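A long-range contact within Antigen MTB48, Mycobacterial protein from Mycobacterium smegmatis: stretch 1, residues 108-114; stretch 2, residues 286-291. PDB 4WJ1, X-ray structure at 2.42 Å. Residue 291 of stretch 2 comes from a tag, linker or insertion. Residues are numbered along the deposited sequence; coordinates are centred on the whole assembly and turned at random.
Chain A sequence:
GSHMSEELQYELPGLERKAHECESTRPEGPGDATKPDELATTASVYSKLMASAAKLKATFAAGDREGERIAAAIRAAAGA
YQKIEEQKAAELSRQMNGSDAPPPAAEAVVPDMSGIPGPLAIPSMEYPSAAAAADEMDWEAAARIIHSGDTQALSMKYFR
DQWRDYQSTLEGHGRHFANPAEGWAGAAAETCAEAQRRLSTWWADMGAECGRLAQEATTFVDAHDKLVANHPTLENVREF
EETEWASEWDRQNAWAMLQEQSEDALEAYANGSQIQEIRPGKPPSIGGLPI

Stretch 1 108-114: AVVPDMS
Stretch 2 286-291: IGGLPI

Residues 108-114 and 286-291, at least 174 positions apart where they touch, meet as two irregular segments without helix or strand. Their end-to-end directions (CA 109 to 113 against 287 to 291) lie 165° apart, so they run nearly antiparallel. Val110 CA lies 5.0 Å from Ile291 CA, Pro111 CA 6.4 Å from Leu289 CA, and Met113 CA 6.1 Å from Gly288 CA. Most of stretch 1 is extended (phi/psi -78/117 at Val110, -45/138 at Pro111) until Met113 turns at -95/-2; in stretch 2, Gly287 (-90/-79) precedes the extended Gly288 (-175/155) and Leu289 (-99/145).

Among the modelled atoms no direct hydrogen bond crosses the interface. Instead, water 1 bridges the backbones, donating to Pro111 O (2.8 Å from the water oxygen) and to Leu289 O (2.6 Å), and thereby satisfies two carbonyls that face the gap.

The two stretches bury 319 Å² between them, through apolar side-chain contacts and van der Waals contacts with backbone atoms. Selenomethionine Met113 contributes most: with chi1 -54° (m), chi2 -74° (m) and chi3 152° (t), its flexible chain brings CE to 3.7 Å from Leu289 CG and 3.3 Å from Leu289 N. Leu289, buried and in the m,t rotamer (-56°, 173°), points its CA-to-CB bond sideways. Met113 CG packs 3.6 Å from Gly288 CA; a beta carbon on that glycine would sit only 3.0 Å from Met113 CG, so its bareness suits the fit.

Pro111, buried, has a C-gamma exo ring and a CA-to-CB bond that points toward stretch 2; it places CD 3.6 Å from Pro290 O and 4.1 Å from Ile291 CB. Val110 (chi1 -174°, t) sets CG1 3.3 Å from Leu289 O and CG2 4.1 Å from Ile291 CB. Ile291, a tag residue modelled only to CB, also brings that atom 3.1 Å from Val109 O.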

# COMPACT_ATOMS: atom_id res chain seq x y z
N ALA A 108 -24.52 -30.74 14.89
CA ALA A 108 -23.49 -30.05 14.13
C ALA A 108 -22.98 -28.85 14.93
O ALA A 108 -23.74 -28.21 15.67
CB ALA A 108 -24.02 -29.63 12.78
N VAL A 109 -21.70 -28.54 14.80
CA VAL A 109 -21.16 -27.41 15.54
C VAL A 109 -20.46 -26.43 14.61
O VAL A 109 -19.42 -26.74 14.02
CB VAL A 109 -20.18 -27.85 16.65
CG1 VAL A 109 -19.46 -26.63 17.22
CG2 VAL A 109 -20.93 -28.60 17.76
N VAL A 110 -21.06 -25.26 14.48
CA VAL A 110 -20.49 -24.15 13.74
C VAL A 110 -19.40 -23.48 14.58
O VAL A 110 -19.70 -22.94 15.65
CB VAL A 110 -21.58 -23.12 13.37
CG1 VAL A 110 -21.02 -22.05 12.48
CG2 VAL A 110 -22.75 -23.81 12.70
N PRO A 111 -18.14 -23.52 14.11
CA PRO A 111 -17.00 -22.96 14.85
C PRO A 111 -17.28 -21.58 15.45
O PRO A 111 -17.89 -20.73 14.80
CB PRO A 111 -15.91 -22.88 13.78
CG PRO A 111 -16.22 -24.02 12.88
CD PRO A 111 -17.72 -24.14 12.84
N ASP A 112 -16.83 -21.38 16.68
CA ASP A 112 -17.11 -20.15 17.41
C ASP A 112 -16.16 -19.03 16.99
O ASP A 112 -14.96 -19.09 17.27
CB ASP A 112 -17.01 -20.40 18.91
CG ASP A 112 -17.44 -19.22 19.74
OD1 ASP A 112 -18.18 -18.36 19.22
OD2 ASP A 112 -17.06 -19.17 20.93
N MSE A 113 -16.70 -18.01 16.33
CA MSE A 113 -15.91 -16.88 15.83
C MSE A 113 -15.90 -15.70 16.80
O MSE A 113 -15.26 -14.68 16.54
CB MSE A 113 -16.45 -16.41 14.48
CG MSE A 113 -16.55 -17.52 13.44
SE MSE A 113 -14.77 -18.01 12.76
CE MSE A 113 -15.09 -19.85 12.29
N SER A 114 -16.62 -15.84 17.90
CA SER A 114 -17.02 -14.69 18.70
C SER A 114 -15.87 -13.92 19.35
O SER A 114 -16.04 -12.74 19.68
CB SER A 114 -18.00 -15.12 19.79
OG SER A 114 -17.36 -15.99 20.71
N ILE A 286 -12.93 -11.99 6.34
CA ILE A 286 -13.58 -13.29 6.44
C ILE A 286 -14.72 -13.21 7.44
O ILE A 286 -14.66 -12.45 8.41
CB ILE A 286 -12.61 -14.40 6.87
CG1 ILE A 286 -13.23 -15.77 6.63
CG2 ILE A 286 -12.22 -14.22 8.32
CD1 ILE A 286 -12.35 -16.88 7.01
N GLY A 287 -15.77 -13.99 7.21
CA GLY A 287 -16.90 -13.99 8.12
C GLY A 287 -16.74 -15.02 9.22
O GLY A 287 -16.37 -14.71 10.35
N GLY A 288 -17.02 -16.26 8.88
CA GLY A 288 -17.09 -17.33 9.85
C GLY A 288 -17.32 -18.58 9.03
O GLY A 288 -17.85 -18.51 7.92
N LEU A 289 -16.93 -19.73 9.56
CA LEU A 289 -16.92 -20.93 8.75
C LEU A 289 -18.15 -21.77 9.03
O LEU A 289 -18.63 -21.80 10.16
CB LEU A 289 -15.65 -21.74 9.03
CG LEU A 289 -14.41 -20.87 8.77
CD1 LEU A 289 -13.14 -21.57 9.19
CD2 LEU A 289 -14.38 -20.52 7.29
N PRO A 290 -18.66 -22.43 7.98
CA PRO A 290 -19.79 -23.36 8.09
C PRO A 290 -19.41 -24.65 8.82
O PRO A 290 -18.29 -24.76 9.32
CB PRO A 290 -20.15 -23.63 6.63
CG PRO A 290 -18.94 -23.38 5.88
CD PRO A 290 -18.23 -22.26 6.58
N ILE A 291 -20.33 -25.61 8.85
CA ILE A 291 -20.13 -26.87 9.57
C ILE A 291 -21.06 -27.97 9.07
O ILE A 291 -21.20 -28.17 7.86
CB ILE A 291 -20.37 -26.69 11.07
O HOH W 1 -18.23 -20.12 12.11